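Local atomic coordinates of capsid (PDB entry 4RDL), a protein that forms the protruding domain of a human norovirus capsid and binds histo-blood group glycans such as the Lewis y tetrasaccharide, consistent with host-cell attachment. Residues P124-T129 / V164-V169; G82-N87 / N158-F163; N94-H97 / A103-G106; N26-M31 / P108-C113. One frame throughout, in Å; residues are numbered along the deposited sequence.

Contact 1. Residues P124-T129 / V164-V169; sequences PTELST and VGKEVV. With FUC (alpha-L-fucopyranose), chain D.
Glu126 and Lys166 reach out from their backbones and meet in a salt bridge at the surface of the norovirus protruding domain, beside the antiparallel sheet that holds strands 113-121 and 167-177. Glu126 lies in the loop between strands 113-121 and 133-139, whereas Lys166 comes just before strand 167-177, which pairs with strand 113-121. The two side chains cross at about a right angle, and each is bent at its second torsion. Lys166 folds there (chi2 -66°) and then runs on fully extended, which brings its NZ over the carboxylate. The ammonium does not approach within the carboxylate plane: NZ lies above it, 42° out, at 2.7 Å from Glu126 OE2. Long, flexible chains suit both places, since the nearest CA atoms across the contact, those of Glu126 and Lys166, are 8.4 Å apart. The other carboxylate oxygen, Glu126 OE1, pairs with Lys121, and this acid therefore joins two lysines and would probably be held as an anion.

Further along, the same loop leads to Thr129, part of the glycan pocket. A fucose lies there that is also hydrogen-bonded to Asn177 of the second subunit, and the sugar thus spans both chains. With OG1 opposite its own backbone N (chi1 -176°), the Thr129 hydroxyl oxygen packs against the sugar ring, 3.4 Å from fucose C2.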
loop_
_atom_site.group_PDB
_atom_site.type_symbol
_atom_site.label_atom_id
_atom_site.label_comp_id
_atom_site.label_asym_id
_atom_site.label_seq_id
_atom_site.Cartn_x
_atom_site.Cartn_y
_atom_site.Cartn_z
ATOM N N PRO A 124 -9.270 -10.308 -16.647
ATOM C CA PRO A 124 -9.419 -11.693 -16.180
ATOM C C PRO A 124 -9.345 -12.730 -17.308
ATOM O O PRO A 124 -8.878 -13.844 -17.067
ATOM C CB PRO A 124 -10.806 -11.707 -15.528
ATOM C CG PRO A 124 -11.073 -10.309 -15.165
ATOM C CD PRO A 124 -10.326 -9.423 -16.124
ATOM N N THR A 125 -9.785 -12.384 -18.516
ATOM C CA THR A 125 -9.738 -13.350 -19.611
ATOM C C THR A 125 -8.308 -13.633 -20.067
ATOM O O THR A 125 -8.057 -14.607 -20.786
ATOM C CB THR A 125 -10.581 -12.895 -20.818
ATOM O OG1 THR A 125 -10.014 -11.707 -21.388
ATOM C CG2 THR A 125 -12.006 -12.617 -20.388
ATOM N N GLU A 126 -7.377 -12.779 -19.647
ATOM C CA GLU A 126 -5.961 -12.939 -19.968
ATOM C C GLU A 126 -5.214 -13.597 -18.815
ATOM O O GLU A 126 -3.988 -13.722 -18.847
ATOM C CB GLU A 126 -5.325 -11.581 -20.281
ATOM C CG GLU A 126 -5.877 -10.916 -21.529
ATOM C CD GLU A 126 -5.380 -11.557 -22.805
ATOM O OE1 GLU A 126 -4.324 -12.229 -22.768
ATOM O OE2 GLU A 126 -6.046 -11.382 -23.848
ATOM N N LEU A 127 -5.961 -14.017 -17.801
ATOM C CA LEU A 127 -5.369 -14.545 -16.573
ATOM C C LEU A 127 -5.847 -15.966 -16.240
ATOM O O LEU A 127 -5.929 -16.343 -15.066
ATOM C CB LEU A 127 -5.648 -13.595 -15.396
ATOM C CG LEU A 127 -5.017 -12.202 -15.495
ATOM C CD1 LEU A 127 -5.528 -11.262 -14.398
ATOM C CD2 LEU A 127 -3.489 -12.286 -15.479
ATOM N N SER A 128 -6.151 -16.760 -17.266
ATOM C CA SER A 128 -6.555 -18.143 -17.034
ATOM C C SER A 128 -5.367 -19.101 -17.081
ATOM O O SER A 128 -5.388 -20.161 -16.455
ATOM C CB SER A 128 -7.610 -18.581 -18.050
ATOM O OG SER A 128 -7.052 -18.673 -19.343
ATOM N N THR A 129 -4.336 -18.715 -17.823
ATOM C CA THR A 129 -3.179 -19.570 -18.046
ATOM C C THR A 129 -1.980 -18.726 -18.455
ATOM O O THR A 129 -2.139 -17.637 -19.014
ATOM C CB THR A 129 -3.460 -20.626 -19.156
ATOM O OG1 THR A 129 -2.340 -21.512 -19.288
ATOM C CG2 THR A 129 -3.721 -19.949 -20.508
ATOM N N VAL A 164 0.813 -5.996 -26.823
ATOM C CA VAL A 164 0.152 -4.963 -27.607
ATOM C C VAL A 164 -1.341 -5.267 -27.679
ATOM O O VAL A 164 -1.746 -6.371 -28.043
ATOM C CB VAL A 164 0.759 -4.820 -29.015
ATOM C CG1 VAL A 164 -0.087 -3.890 -29.868
ATOM C CG2 VAL A 164 2.191 -4.305 -28.911
ATOM N N GLY A 165 -2.145 -4.279 -27.302
ATOM C CA GLY A 165 -3.586 -4.430 -27.260
ATOM C C GLY A 165 -4.115 -4.897 -25.917
ATOM O O GLY A 165 -5.327 -4.948 -25.723
ATOM N N LYS A 166 -3.216 -5.232 -24.990
ATOM C CA LYS A 166 -3.619 -5.770 -23.694
ATOM C C LYS A 166 -3.582 -4.706 -22.601
ATOM O O LYS A 166 -2.708 -3.839 -22.599
ATOM C CB LYS A 166 -2.706 -6.920 -23.262
ATOM C CG LYS A 166 -2.472 -7.992 -24.309
ATOM C CD LYS A 166 -3.722 -8.758 -24.623
ATOM C CE LYS A 166 -3.383 -9.995 -25.461
ATOM N NZ LYS A 166 -4.589 -10.644 -26.026
ATOM N N GLU A 167 -4.528 -4.793 -21.671
ATOM C CA GLU A 167 -4.537 -3.906 -20.516
ATOM C C GLU A 167 -3.637 -4.459 -19.425
ATOM O O GLU A 167 -3.696 -5.644 -19.085
ATOM C CB GLU A 167 -5.946 -3.706 -19.963
ATOM C CG GLU A 167 -6.037 -2.488 -19.055
ATOM C CD GLU A 167 -7.368 -2.338 -18.362
ATOM O OE1 GLU A 167 -8.117 -3.329 -18.277
ATOM O OE2 GLU A 167 -7.660 -1.217 -17.888
ATOM N N VAL A 168 -2.789 -3.589 -18.892
ATOM C CA VAL A 168 -1.859 -3.986 -17.837
ATOM C C VAL A 168 -1.909 -3.015 -16.667
ATOM O O VAL A 168 -2.327 -1.867 -16.816
ATOM C CB VAL A 168 -0.393 -4.079 -18.362
ATOM C CG1 VAL A 168 -0.280 -5.094 -19.506
ATOM C CG2 VAL A 168 0.142 -2.704 -18.792
ATOM N N VAL A 169 -1.493 -3.499 -15.501
ATOM C CA VAL A 169 -1.160 -2.621 -14.389
ATOM C C VAL A 169 0.348 -2.663 -14.183
ATOM O O VAL A 169 0.978 -3.731 -14.275
ATOM C CB VAL A 169 -1.925 -2.993 -13.104
ATOM C CG1 VAL A 169 -3.398 -2.667 -13.255
ATOM C CG2 VAL A 169 -1.740 -4.443 -12.751
HETATM C C1 FUC D . 0.738 -22.957 -17.786
HETATM C C2 FUC D . -0.514 -23.443 -17.155
HETATM C C3 FUC D . -0.417 -23.457 -15.687
HETATM C C4 FUC D . -0.097 -22.138 -15.197
HETATM C C5 FUC D . 1.131 -21.663 -15.829
HETATM C C6 FUC D . 1.496 -20.315 -15.424
HETATM O O2 FUC D . -0.756 -24.759 -17.638
HETATM O O3 FUC D . -1.659 -23.882 -15.169
HETATM O O4 FUC D . -1.171 -21.283 -15.475
HETATM O O5 FUC D . 1.010 -21.685 -17.305
#

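Contact 2. Residues G82-N87 / N158-F163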
loop_
_atom_site.group_PDB
_atom_site.type_symbol
_atom_site.label_atom_id
_atom_site.label_comp_id
_atom_site.label_asym_id
_atom_site.label_seq_id
_atom_site.Cartn_x
_atom_site.Cartn_y
_atom_site.Cartn_z
ATOM N N GLY A 82 6.247 2.833 -35.045
ATOM C CA GLY A 82 7.543 2.304 -34.653
ATOM C C GLY A 82 7.897 2.436 -33.180
ATOM O O GLY A 82 9.040 2.205 -32.785
ATOM N N ASN A 83 6.919 2.800 -32.359
ATOM C CA ASN A 83 7.169 3.007 -30.940
ATOM C C ASN A 83 6.052 2.462 -30.068
ATOM O O ASN A 83 4.876 2.492 -30.441
ATOM C CB ASN A 83 7.395 4.489 -30.645
ATOM C CG ASN A 83 8.663 5.025 -31.286
ATOM O OD1 ASN A 83 8.621 5.643 -32.347
ATOM N ND2 ASN A 83 9.799 4.781 -30.644
ATOM N N TYR A 84 6.432 1.958 -28.902
ATOM C CA TYR A 84 5.470 1.408 -27.962
ATOM C C TYR A 84 5.059 2.459 -26.938
ATOM O O TYR A 84 5.765 3.436 -26.709
ATOM C CB TYR A 84 6.057 0.186 -27.253
ATOM C CG TYR A 84 6.428 -0.940 -28.196
ATOM C CD1 TYR A 84 5.566 -2.004 -28.412
ATOM C CD2 TYR A 84 7.642 -0.934 -28.867
ATOM C CE1 TYR A 84 5.904 -3.032 -29.270
ATOM C CE2 TYR A 84 7.988 -1.955 -29.730
ATOM C CZ TYR A 84 7.113 -2.999 -29.930
ATOM O OH TYR A 84 7.451 -4.021 -30.790
ATOM N N GLY A 85 3.908 2.245 -26.321
ATOM C CA GLY A 85 3.432 3.155 -25.303
ATOM C C GLY A 85 2.295 2.559 -24.511
ATOM O O GLY A 85 1.870 1.417 -24.748
ATOM N N VAL A 86 1.794 3.341 -23.561
ATOM C CA VAL A 86 0.591 2.978 -22.826
ATOM C C VAL A 86 -0.439 4.102 -22.923
ATOM O O VAL A 86 -0.104 5.281 -22.716
ATOM C CB VAL A 86 0.898 2.670 -21.333
ATOM C CG1 VAL A 86 -0.393 2.498 -20.548
ATOM C CG2 VAL A 86 1.769 1.429 -21.215
ATOM N N ASN A 87 -1.677 3.730 -23.264
ATOM C CA ASN A 87 -2.829 4.608 -23.111
ATOM C C ASN A 87 -3.341 4.467 -21.693
ATOM O O ASN A 87 -3.855 3.411 -21.319
ATOM C CB ASN A 87 -3.940 4.230 -24.103
ATOM C CG ASN A 87 -3.574 4.550 -25.531
ATOM O OD1 ASN A 87 -3.153 5.660 -25.835
ATOM N ND2 ASN A 87 -3.710 3.559 -26.419
ATOM N N ASN A 158 12.170 -5.429 -26.715
ATOM C CA ASN A 158 11.981 -6.610 -27.559
ATOM C C ASN A 158 11.072 -7.670 -26.939
ATOM O O ASN A 158 10.984 -8.793 -27.435
ATOM C CB ASN A 158 13.327 -7.228 -27.945
ATOM C CG ASN A 158 14.158 -6.315 -28.826
ATOM O OD1 ASN A 158 13.624 -5.549 -29.629
ATOM N ND2 ASN A 158 15.476 -6.392 -28.681
ATOM N N GLU A 159 10.387 -7.311 -25.861
ATOM C CA GLU A 159 9.492 -8.254 -25.202
ATOM C C GLU A 159 8.132 -7.631 -24.897
ATOM O O GLU A 159 7.472 -7.994 -23.917
ATOM C CB GLU A 159 10.158 -8.820 -23.947
ATOM C CG GLU A 159 11.417 -9.618 -24.293
ATOM C CD GLU A 159 12.216 -10.058 -23.088
ATOM O OE1 GLU A 159 11.784 -9.790 -21.952
ATOM O OE2 GLU A 159 13.287 -10.674 -23.281
ATOM N N LEU A 160 7.714 -6.701 -25.751
ATOM C CA LEU A 160 6.441 -6.003 -25.566
ATOM C C LEU A 160 5.357 -6.468 -26.531
ATOM O O LEU A 160 4.176 -6.214 -26.305
ATOM C CB LEU A 160 6.625 -4.488 -25.704
ATOM C CG LEU A 160 7.532 -3.802 -24.681
ATOM C CD1 LEU A 160 7.675 -2.323 -24.983
ATOM C CD2 LEU A 160 6.993 -4.012 -23.277
ATOM N N ASP A 161 5.749 -7.142 -27.608
ATOM C CA ASP A 161 4.799 -7.480 -28.664
ATOM C C ASP A 161 3.593 -8.273 -28.181
ATOM O O ASP A 161 2.464 -8.024 -28.619
ATOM C CB ASP A 161 5.489 -8.219 -29.811
ATOM C CG ASP A 161 6.270 -7.286 -30.707
ATOM O OD1 ASP A 161 5.852 -6.117 -30.851
ATOM O OD2 ASP A 161 7.299 -7.716 -31.263
ATOM N N GLN A 162 3.825 -9.231 -27.287
ATOM C CA GLN A 162 2.742 -10.098 -26.839
ATOM C C GLN A 162 1.712 -9.311 -26.045
ATOM O O GLN A 162 0.600 -9.793 -25.811
ATOM C CB GLN A 162 3.268 -11.266 -25.999
ATOM C CG GLN A 162 3.812 -10.870 -24.634
ATOM C CD GLN A 162 3.762 -12.021 -23.636
ATOM O OE1 GLN A 162 2.714 -12.638 -23.432
ATOM N NE2 GLN A 162 4.897 -12.317 -23.017
ATOM N N PHE A 163 2.084 -8.100 -25.631
ATOM C CA PHE A 163 1.205 -7.283 -24.796
ATOM C C PHE A 163 0.485 -6.174 -25.550
ATOM O O PHE A 163 -0.365 -5.486 -24.985
ATOM C CB PHE A 163 1.986 -6.684 -23.620
ATOM C CG PHE A 163 2.587 -7.716 -22.718
ATOM C CD1 PHE A 163 1.777 -8.483 -21.894
ATOM C CD2 PHE A 163 3.955 -7.929 -22.698
ATOM C CE1 PHE A 163 2.312 -9.444 -21.060
ATOM C CE2 PHE A 163 4.506 -8.891 -21.863
ATOM C CZ PHE A 163 3.686 -9.649 -21.046
HETATM O O HOH W 1 10.775 -4.656 -31.267
#
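Tyr84, on strand 83-89, and Leu160, in the loop that leads into the 3-10 turn 161-163, mark the closest approach of the two backbones, with their CA atoms 7.8 Å apart. At that separation the contact is made by side chains, and a tyrosine is long enough to cross it. Leu160 lies over one face of the Tyr84 ring: its CB sits above the CD1-CE1 side, while its CD1 makes an off-centre CH-pi contact, 4.2 Å from the ring centroid and nearer to CG. Strand 83-89 is part of the seven-stranded antiparallel sheet, between strands 72-80 and 151-154, and Tyr84 here packs the loop that follows strand 151-154 against it. A leucine suits the buried side of this loop, whereas Asp161, next along, is exposed and meets the polar end of the ring. Tyr84 OH donates to Asp161 OD1 over 2.6 Å. The oxygen lies at the ring's edge, in its plane, but the hydroxyl approaches from above the carboxylate, whose plane is turned 47° from that of the ring. Water 1 adds a looser link, donating weakly to Tyr84 OH and to Asn158 OD1 at 3.4 Å from each.

Contact 3. Residues N94-H97 / A103-G106; sequences NPYH and APLG
Tyr96, Pro104 and Ala103 make this contact, a buried packing of two irregular pieces of the long loop that runs from strand 83-89 to strand 113-121. Only five residues separate the pieces, and the chain turns back so that the Tyr96 ring is laid against the Ala103-Pro104 peptide. The nearest CA atoms, those of Tyr96 and Pro104, are 5.8 Å apart.

Tyr96 gives up the largest area. Its CG stands opposite the backbone N (chi1 165°), which directs the ring across to the other piece. Pro104 covers one face: its CD lies almost on the ring normal, 7° off it and 3.9 Å from the centroid, in a well-centred CH-pi contact. The neighbouring CG of Pro104 rests 3.8 Å from Tyr96 CG, toward the root of the ring. Further out, Tyr96 CE1 approaches Ala103 C to 3.4 Å at an oblique angle. Ala103 contributes through its backbone, since its CB points away from the tyrosine and leaves the main chain to meet the ring.

Tyr96 OH finds its main polar partner in the carbonyl O of Ser101, within the link between the two pieces, with a weak hydrogen bond to His148 ND1. Ser101 OG in turn bonds to Ala103 O.

Pro104 suits the place under the ring: its N carries no hydrogen, and the CD methylene beside that N is slightly electron-poor. A contact of this chemistry brings main chain and aromatic face together without leaving a buried amide N-H to be satisfied at that position.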
loop_
_atom_site.group_PDB
_atom_site.type_symbol
_atom_site.label_atom_id
_atom_site.label_comp_id
_atom_site.label_asym_id
_atom_site.label_seq_id
_atom_site.Cartn_x
_atom_site.Cartn_y
_atom_site.Cartn_z
ATOM N N ASN A 94 -11.297 2.477 -14.751
ATOM C CA ASN A 94 -12.120 3.566 -15.245
ATOM C C ASN A 94 -11.257 4.607 -15.953
ATOM O O ASN A 94 -10.051 4.678 -15.730
ATOM C CB ASN A 94 -12.936 4.176 -14.111
ATOM C CG ASN A 94 -14.094 3.288 -13.701
ATOM O OD1 ASN A 94 -14.902 2.885 -14.540
ATOM N ND2 ASN A 94 -14.171 2.963 -12.416
ATOM N N PRO A 95 -11.867 5.400 -16.833
ATOM C CA PRO A 95 -11.067 6.271 -17.695
ATOM C C PRO A 95 -10.378 7.391 -16.942
ATOM O O PRO A 95 -10.917 7.931 -15.969
ATOM C CB PRO A 95 -12.096 6.852 -18.670
ATOM C CG PRO A 95 -13.421 6.631 -18.034
ATOM C CD PRO A 95 -13.292 5.397 -17.207
ATOM N N TYR A 96 -9.178 7.730 -17.402
ATOM C CA TYR A 96 -8.493 8.911 -16.923
ATOM C C TYR A 96 -9.073 10.083 -17.685
ATOM O O TYR A 96 -9.124 10.074 -18.920
ATOM C CB TYR A 96 -6.988 8.815 -17.175
ATOM C CG TYR A 96 -6.278 10.142 -17.023
ATOM C CD1 TYR A 96 -6.317 10.840 -15.820
ATOM C CD2 TYR A 96 -5.574 10.700 -18.084
ATOM C CE1 TYR A 96 -5.674 12.060 -15.678
ATOM C CE2 TYR A 96 -4.919 11.913 -17.949
ATOM C CZ TYR A 96 -4.978 12.590 -16.743
ATOM O OH TYR A 96 -4.343 13.799 -16.607
ATOM N N HIS A 97 -9.536 11.080 -16.946
ATOM C CA HIS A 97 -10.070 12.275 -17.561
ATOM C C HIS A 97 -8.911 13.180 -17.920
ATOM O O HIS A 97 -8.448 13.976 -17.103
ATOM C CB HIS A 97 -11.066 12.961 -16.627
ATOM C CG HIS A 97 -12.313 12.164 -16.398
ATOM N ND1 HIS A 97 -13.148 12.377 -15.324
ATOM C CD2 HIS A 97 -12.864 11.152 -17.109
ATOM C CE1 HIS A 97 -14.161 11.530 -15.382
ATOM N NE2 HIS A 97 -14.011 10.774 -16.455
ATOM N N ALA A 103 -2.200 13.691 -13.878
ATOM C CA ALA A 103 -2.044 12.361 -14.439
ATOM C C ALA A 103 -3.000 11.485 -13.656
ATOM O O ALA A 103 -3.617 11.955 -12.697
ATOM C CB ALA A 103 -0.592 11.875 -14.262
ATOM N N PRO A 104 -3.156 10.215 -14.058
ATOM C CA PRO A 104 -4.018 9.345 -13.250
ATOM C C PRO A 104 -3.573 9.314 -11.785
ATOM O O PRO A 104 -2.380 9.465 -11.484
ATOM C CB PRO A 104 -3.817 7.975 -13.893
ATOM C CG PRO A 104 -3.475 8.288 -15.325
ATOM C CD PRO A 104 -2.627 9.528 -15.252
ATOM N N LEU A 105 -4.518 9.109 -10.873
ATOM C CA LEU A 105 -4.170 9.088 -9.457
ATOM C C LEU A 105 -3.143 7.997 -9.156
ATOM O O LEU A 105 -3.215 6.892 -9.707
ATOM C CB LEU A 105 -5.416 8.911 -8.590
ATOM C CG LEU A 105 -6.497 9.965 -8.829
ATOM C CD1 LEU A 105 -7.643 9.782 -7.836
ATOM C CD2 LEU A 105 -5.907 11.370 -8.711
ATOM N N GLY A 106 -2.178 8.313 -8.293
ATOM C CA GLY A 106 -1.129 7.372 -7.917
ATOM C C GLY A 106 0.082 7.365 -8.846
ATOM O O GLY A 106 1.117 6.796 -8.516
#

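Contact 4. Residues N26-M31 / P108-C113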
loop_
_atom_site.group_PDB
_atom_site.type_symbol
_atom_site.label_atom_id
_atom_site.label_comp_id
_atom_site.label_asym_id
_atom_site.label_seq_id
_atom_site.Cartn_x
_atom_site.Cartn_y
_atom_site.Cartn_z
ATOM N N ASN A 26 5.512 5.711 3.196
ATOM C CA ASN A 26 5.852 6.847 2.358
ATOM C C ASN A 26 4.654 7.117 1.436
ATOM O O ASN A 26 3.902 6.197 1.096
ATOM C CB ASN A 26 7.106 6.482 1.542
ATOM C CG ASN A 26 7.868 7.689 1.021
ATOM O OD1 ASN A 26 7.452 8.353 0.070
ATOM N ND2 ASN A 26 9.027 7.950 1.624
ATOM N N SER A 27 4.468 8.364 1.018
ATOM C CA SER A 27 3.386 8.681 0.079
ATOM C C SER A 27 3.819 8.728 -1.388
ATOM O O SER A 27 2.970 8.878 -2.278
ATOM C CB SER A 27 2.702 9.994 0.470
ATOM O OG SER A 27 3.672 11.015 0.650
ATOM N N ARG A 28 5.118 8.575 -1.648
ATOM C CA ARG A 28 5.637 8.594 -3.025
ATOM C C ARG A 28 6.095 7.225 -3.533
ATOM O O ARG A 28 6.195 7.012 -4.741
ATOM C CB ARG A 28 6.784 9.594 -3.143
ATOM C CG ARG A 28 6.344 11.028 -2.930
ATOM C CD ARG A 28 7.522 11.977 -3.055
ATOM N NE ARG A 28 7.936 12.168 -4.437
ATOM C CZ ARG A 28 9.142 12.591 -4.804
ATOM N NH1 ARG A 28 10.079 12.815 -3.882
ATOM N NH2 ARG A 28 9.411 12.783 -6.090
ATOM N N VAL A 29 6.413 6.317 -2.609
ATOM C CA VAL A 29 6.634 4.904 -2.925
ATOM C C VAL A 29 5.958 4.093 -1.826
ATOM O O VAL A 29 5.809 4.583 -0.705
ATOM C CB VAL A 29 8.137 4.535 -2.980
ATOM C CG1 VAL A 29 8.805 5.154 -4.206
ATOM C CG2 VAL A 29 8.841 4.968 -1.703
ATOM N N PRO A 30 5.506 2.870 -2.139
ATOM C CA PRO A 30 4.876 2.041 -1.105
ATOM C C PRO A 30 5.941 1.326 -0.272
ATOM O O PRO A 30 6.279 0.163 -0.514
ATOM C CB PRO A 30 4.025 1.066 -1.920
ATOM C CG PRO A 30 4.805 0.903 -3.184
ATOM C CD PRO A 30 5.387 2.266 -3.482
ATOM N N MET A 31 6.480 2.057 0.702
ATOM C CA MET A 31 7.540 1.572 1.575
ATOM C C MET A 31 7.318 2.169 2.941
ATOM O O MET A 31 6.923 3.327 3.055
ATOM C CB MET A 31 8.916 2.041 1.095
ATOM C CG MET A 31 9.354 1.543 -0.253
ATOM S SD MET A 31 9.556 -0.239 -0.303
ATOM C CE MET A 31 10.551 -0.554 1.127
ATOM N N PRO A 108 3.470 7.743 -10.673
ATOM C CA PRO A 108 4.761 8.142 -10.090
ATOM C C PRO A 108 5.058 9.629 -10.301
ATOM O O PRO A 108 4.853 10.154 -11.406
ATOM C CB PRO A 108 5.773 7.294 -10.871
ATOM C CG PRO A 108 5.013 6.080 -11.260
ATOM C CD PRO A 108 3.615 6.588 -11.581
ATOM N N ASP A 109 5.550 10.303 -9.259
ATOM C CA ASP A 109 5.901 11.721 -9.386
ATOM C C ASP A 109 7.412 11.962 -9.392
ATOM O O ASP A 109 7.898 13.003 -8.948
ATOM C CB ASP A 109 5.162 12.598 -8.358
ATOM C CG ASP A 109 5.644 12.396 -6.930
ATOM O OD1 ASP A 109 6.450 11.478 -6.678
ATOM O OD2 ASP A 109 5.192 13.166 -6.045
ATOM N N PHE A 110 8.145 10.999 -9.935
ATOM C CA PHE A 110 9.577 11.139 -10.154
ATOM C C PHE A 110 9.818 11.623 -11.575
ATOM O O PHE A 110 9.439 10.951 -12.543
ATOM C CB PHE A 110 10.294 9.817 -9.880
ATOM C CG PHE A 110 10.095 9.327 -8.476
ATOM C CD1 PHE A 110 10.757 9.935 -7.424
ATOM C CD2 PHE A 110 9.203 8.306 -8.199
ATOM C CE1 PHE A 110 10.548 9.510 -6.118
ATOM C CE2 PHE A 110 8.984 7.880 -6.895
ATOM C CZ PHE A 110 9.658 8.485 -5.857
ATOM N N GLY A 111 10.431 12.798 -11.690
ATOM C CA GLY A 111 10.607 13.450 -12.971
ATOM C C GLY A 111 12.017 13.383 -13.518
ATOM O O GLY A 111 12.983 13.301 -12.754
ATOM N N ASN A 112 12.118 13.424 -14.844
ATOM C CA ASN A 112 13.398 13.465 -15.545
ATOM C C ASN A 112 14.294 12.273 -15.262
ATOM O O ASN A 112 15.510 12.419 -15.168
ATOM C CB ASN A 112 14.166 14.762 -15.256
ATOM C CG ASN A 112 15.134 15.108 -16.371
ATOM O OD1 ASN A 112 14.786 15.019 -17.546
ATOM N ND2 ASN A 112 16.354 15.490 -16.013
ATOM N N CYS A 113 13.690 11.093 -15.144
ATOM C CA CYS A 113 14.445 9.895 -14.818
ATOM C C CYS A 113 13.851 8.658 -15.476
ATOM O O CYS A 113 12.832 8.738 -16.169
ATOM C CB CYS A 113 14.539 9.721 -13.299
ATOM S SG CYS A 113 12.919 9.653 -12.477
HETATM O O HOH W 2 5.352 8.973 -6.527
#
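Arg28 and Asp109 form a buried salt bridge between the two subdomains of the protruding domain: residues 26-31 precede strand 35-38 of the P1 sheet, and residues 108-113 lead into strand 113-121 of the P2 sheet. Arg28 bends at its third torsion (chi3 75°), turning the NE side of the guanidinium to the acid. NE donates to Asp109 OD1 over 2.8 Å, nearly straight at 165° and on the syn side. NH2 gives a second bond, to the backbone Asp109 O at 3.2 Å, from above the carbonyl plane, and a weak one to OD1. NH1 is taken up by the carbonyls of Leu185 and Pro230, while Asp109 OD2 accepts from the backbone N of Gln49 and of Asn50. An arginine, with several N-H groups in one plane, suits a place with so many buried acceptors. The backbones are linked by water 2, which donates to Arg28 O and accepts from Asp109 N. Arg28 N is satisfied at home by Asn26 OD1, 2.9 Å away, in an Asx turn. The CE1 edge of Phe110 overlaps one guanidinium face, offset toward its rim, with the planes 30° apart, and Phe110 CZ packs 3.8 Å from Val29 CG1.

Overall arrangement
Along the chain, contact 4 opens first at residues 26-31, contact 2 follows at 82-87, then come both halves of contact 3, and 108-113 completes contact 4 before contact 1 begins. The segments of contacts 1 and 2 alternate in sequence and meet in space: their centres are 14 Å apart, and Val164 CG2 packs 3.9 Å from Tyr84 CE1. Both join loops to the sheet that holds strands 83-89 and 167-177. The centre of contact 3 lies 19 Å from that of contact 1 and 20 Å from that of contact 2. Its loop then supplies 108-113 to contact 4, near the chain's centre. Contacts 1 and 4 both touch the second subunit, and beside contact 1 the fucose is held by both chains.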